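Uncharacterized protein YycE (Bacillus subtilis, PDB 1TWU) is of unknown function but belongs to the VOC superfamily and is a putative glyoxalase or fosfomycin resistance protein. Local coordinates at residues 26-31 / 118-123. Residues are numbered along the deposited sequence; the frame is centred on the assembly and turned at random.
Sequences IRFYEE and VTIEDP
Apolar packing between F28 and the D122-P123 pair makes up most of this contact, which joins helix 22-32 to the turn that follows strand 117-121. CG of F28 is anti to its backbone N (chi1 178°), which lays the ring against D122 and P123. CB of D122 sits over one face of the F28 ring, displaced toward the rim; its distance of 3.8 Å from the centroid of the F28 ring, 19° off the normal, meets the criterion for a CH-pi contact. P123 packs at the root of the same side chain, its CD 3.5 Å from CB of F28. Farther out, CG2 of I120 approaches the ring edge at CE1 of F28, 4.3 Å away.

The polar component is a single hydrogen bond across the segments. OH of Y29 donates to OD2 of D122 over 2.8 Å, reaching the anti side of that oxygen, 24° out of the carboxylate plane. Phenol ring and carboxylate stand nearly perpendicular, with OD2 at the ring edge. The other carboxylate oxygen, OD1, accepts from the backbone N atoms of D124 and W126, bracing the turn before strand 127-131.

In the wider fold, the helix belongs with the N-terminal four-stranded sheet and the turn with the C-terminal one, so the contact bridges the two alpha-beta halves of this VOC protein. D122 serves both kinds of interaction: its methylene lies on an aromatic face while its buried carboxylate accepts three hydrogen bonds, an environment that would probably favour the ionised form.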
ATOM      1  N   ILE A  26       7.551   8.279 -12.150  1.00 24.64           N
ATOM      2  CA  ILE A  26       8.633   7.418 -12.616  1.00 26.09           C
ATOM      3  C   ILE A  26      10.005   7.942 -12.177  1.00 26.97           C
ATOM      4  O   ILE A  26      10.876   7.165 -11.770  1.00 26.07           O
ATOM      5  CB  ILE A  26       8.591   7.271 -14.152  1.00 26.09           C
ATOM      6  CG1 ILE A  26       7.335   6.498 -14.548  1.00 25.69           C
ATOM      7  CG2 ILE A  26       9.832   6.552 -14.651  1.00 27.45           C
ATOM      8  CD1 ILE A  26       7.095   6.431 -16.036  1.00 24.99           C
ATOM      9  N   ARG A  27      10.195   9.257 -12.257  1.00 26.16           N
ATOM     10  CA  ARG A  27      11.457   9.856 -11.839  1.00 26.33           C
ATOM     11  C   ARG A  27      11.725   9.600 -10.355  1.00 25.85           C
ATOM     12  O   ARG A  27      12.844   9.271  -9.967  1.00 25.97           O
ATOM     13  CB  ARG A  27      11.460  11.362 -12.100  1.00 24.67           C
ATOM     14  CG  ARG A  27      12.710  12.054 -11.566  1.00 24.38           C
ATOM     15  CD  ARG A  27      12.771  13.499 -12.009  1.00 25.46           C
ATOM     16  NE  ARG A  27      14.028  14.161 -11.658  1.00 24.40           N
ATOM     17  CZ  ARG A  27      14.268  14.773 -10.503  1.00 23.60           C
ATOM     18  NH1 ARG A  27      13.341  14.818  -9.559  1.00 22.93           N
ATOM     19  NH2 ARG A  27      15.436  15.367 -10.304  1.00 24.63           N
ATOM     20  N   PHE A  28      10.694   9.749  -9.530  1.00 25.22           N
ATOM     21  CA  PHE A  28      10.835   9.538  -8.093  1.00 24.11           C
ATOM     22  C   PHE A  28      11.123   8.080  -7.748  1.00 25.34           C
ATOM     23  O   PHE A  28      12.089   7.775  -7.038  1.00 23.98           O
ATOM     24  CB  PHE A  28       9.557   9.968  -7.362  1.00 24.06           C
ATOM     25  CG  PHE A  28       9.599   9.739  -5.866  1.00 23.14           C
ATOM     26  CD1 PHE A  28      10.217  10.657  -5.017  1.00 22.33           C
ATOM     27  CD2 PHE A  28       9.033   8.595  -5.306  1.00 21.35           C
ATOM     28  CE1 PHE A  28      10.271  10.439  -3.633  1.00 20.85           C
ATOM     29  CE2 PHE A  28       9.082   8.367  -3.930  1.00 21.00           C
ATOM     30  CZ  PHE A  28       9.703   9.293  -3.091  1.00 20.04           C
ATOM     31  N   TYR A  29      10.279   7.182  -8.252  1.00 24.72           N
ATOM     32  CA  TYR A  29      10.408   5.755  -7.959  1.00 25.82           C
ATOM     33  C   TYR A  29      11.503   4.997  -8.681  1.00 26.05           C
ATOM     34  O   TYR A  29      12.163   4.144  -8.085  1.00 26.26           O
ATOM     35  CB  TYR A  29       9.060   5.058  -8.183  1.00 22.78           C
ATOM     36  CG  TYR A  29       8.068   5.432  -7.122  1.00 22.82           C
ATOM     37  CD1 TYR A  29       8.114   4.842  -5.863  1.00 21.52           C
ATOM     38  CD2 TYR A  29       7.142   6.458  -7.337  1.00 22.91           C
ATOM     39  CE1 TYR A  29       7.262   5.271  -4.831  1.00 23.63           C
ATOM     40  CE2 TYR A  29       6.286   6.898  -6.316  1.00 21.98           C
ATOM     41  CZ  TYR A  29       6.353   6.303  -5.066  1.00 22.66           C
ATOM     42  OH  TYR A  29       5.536   6.747  -4.055  1.00 21.03           O
ATOM     43  N   GLU A  30      11.710   5.300  -9.953  1.00 26.57           N
ATOM     44  CA  GLU A  30      12.728   4.590 -10.692  1.00 28.81           C
ATOM     45  C   GLU A  30      14.084   5.271 -10.567  1.00 29.48           C
ATOM     46  O   GLU A  30      15.081   4.623 -10.254  1.00 29.37           O
ATOM     47  CB  GLU A  30      12.322   4.463 -12.155  1.00 29.38           C
ATOM     48  CG  GLU A  30      12.689   3.124 -12.738  1.00 32.55           C
ATOM     49  CD  GLU A  30      12.298   2.991 -14.191  1.00 36.07           C
ATOM     50  OE1 GLU A  30      11.190   3.446 -14.562  1.00 37.81           O
ATOM     51  OE2 GLU A  30      13.096   2.412 -14.959  1.00 37.33           O
ATOM     52  N   GLU A  31      14.122   6.577 -10.802  1.00 30.16           N
ATOM     53  CA  GLU A  31      15.374   7.313 -10.694  1.00 31.79           C
ATOM     54  C   GLU A  31      15.727   7.611  -9.243  1.00 31.18           C
ATOM     55  O   GLU A  31      16.896   7.589  -8.865  1.00 33.55           O
ATOM     56  CB  GLU A  31      15.300   8.635 -11.445  1.00 33.56           C
ATOM     57  CG  GLU A  31      15.064   8.521 -12.929  1.00 38.83           C
ATOM     58  CD  GLU A  31      15.342   9.838 -13.642  1.00 43.53           C
ATOM     59  OE1 GLU A  31      14.716  10.091 -14.701  1.00 45.96           O
ATOM     60  OE2 GLU A  31      16.197  10.618 -13.148  1.00 44.97           O
ATOM     61  N   VAL A 118      12.819   9.444   8.630  1.00 32.93           N
ATOM     62  CA  VAL A 118      12.804  10.566   7.695  1.00 30.01           C
ATOM     63  C   VAL A 118      11.643  10.388   6.723  1.00 28.95           C
ATOM     64  O   VAL A 118      11.510   9.339   6.096  1.00 29.39           O
ATOM     65  CB  VAL A 118      14.111  10.646   6.874  1.00 29.32           C
ATOM     66  CG1 VAL A 118      14.010  11.760   5.836  1.00 27.93           C
ATOM     67  CG2 VAL A 118      15.294  10.890   7.798  1.00 28.64           C
ATOM     68  N   THR A 119      10.808  11.416   6.597  1.00 26.98           N
ATOM     69  CA  THR A 119       9.659  11.368   5.700  1.00 25.29           C
ATOM     70  C   THR A 119       9.855  12.279   4.493  1.00 25.61           C
ATOM     71  O   THR A 119      10.100  13.476   4.635  1.00 24.33           O
ATOM     72  CB  THR A 119       8.363  11.788   6.424  1.00 24.21           C
ATOM     73  OG1 THR A 119       8.157  10.942   7.562  1.00 22.94           O
ATOM     74  CG2 THR A 119       7.164  11.666   5.485  1.00 23.18           C
ATOM     75  N   ILE A 120       9.756  11.694   3.302  1.00 26.44           N
ATOM     76  CA  ILE A 120       9.910  12.431   2.050  1.00 26.14           C
ATOM     77  C   ILE A 120       8.602  12.273   1.289  1.00 26.75           C
ATOM     78  O   ILE A 120       8.068  11.168   1.214  1.00 26.52           O
ATOM     79  CB  ILE A 120      11.040  11.831   1.167  1.00 25.93           C
ATOM     80  CG1 ILE A 120      12.358  11.733   1.957  1.00 28.10           C
ATOM     81  CG2 ILE A 120      11.201  12.660  -0.092  1.00 25.59           C
ATOM     82  CD1 ILE A 120      12.885  13.045   2.512  1.00 26.81           C
ATOM     83  N   GLU A 121       8.072  13.359   0.737  1.00 27.58           N
ATOM     84  CA  GLU A 121       6.828  13.246  -0.028  1.00 28.93           C
ATOM     85  C   GLU A 121       7.131  12.885  -1.473  1.00 27.76           C
ATOM     86  O   GLU A 121       8.083  13.403  -2.060  1.00 26.50           O
ATOM     87  CB  GLU A 121       6.047  14.552  -0.024  1.00 30.86           C
ATOM     88  CG  GLU A 121       5.543  14.992   1.317  1.00 35.73           C
ATOM     89  CD  GLU A 121       4.564  16.141   1.185  1.00 38.49           C
ATOM     90  OE1 GLU A 121       4.877  17.107   0.454  1.00 38.22           O
ATOM     91  OE2 GLU A 121       3.483  16.077   1.812  1.00 41.45           O
ATOM     92  N   ASP A 122       6.329  11.996  -2.050  1.00 27.46           N
ATOM     93  CA  ASP A 122       6.543  11.621  -3.439  1.00 26.47           C
ATOM     94  C   ASP A 122       5.856  12.715  -4.263  1.00 25.18           C
ATOM     95  O   ASP A 122       5.224  13.603  -3.691  1.00 24.01           O
ATOM     96  CB  ASP A 122       6.008  10.193  -3.702  1.00 25.61           C
ATOM     97  CG  ASP A 122       4.516  10.133  -4.013  1.00 28.20           C
ATOM     98  OD1 ASP A 122       3.763  11.092  -3.733  1.00 29.62           O
ATOM     99  OD2 ASP A 122       4.090   9.080  -4.537  1.00 26.87           O
ATOM    100  N   PRO A 123       5.986  12.687  -5.599  1.00 24.65           N
ATOM    101  CA  PRO A 123       5.356  13.718  -6.432  1.00 24.33           C
ATOM    102  C   PRO A 123       3.885  14.051  -6.135  1.00 24.89           C
ATOM    103  O   PRO A 123       3.450  15.189  -6.350  1.00 24.47           O
ATOM    104  CB  PRO A 123       5.555  13.179  -7.847  1.00 23.95           C
ATOM    105  CG  PRO A 123       6.836  12.431  -7.736  1.00 24.25           C
ATOM    106  CD  PRO A 123       6.672  11.691  -6.438  1.00 24.05           C
TER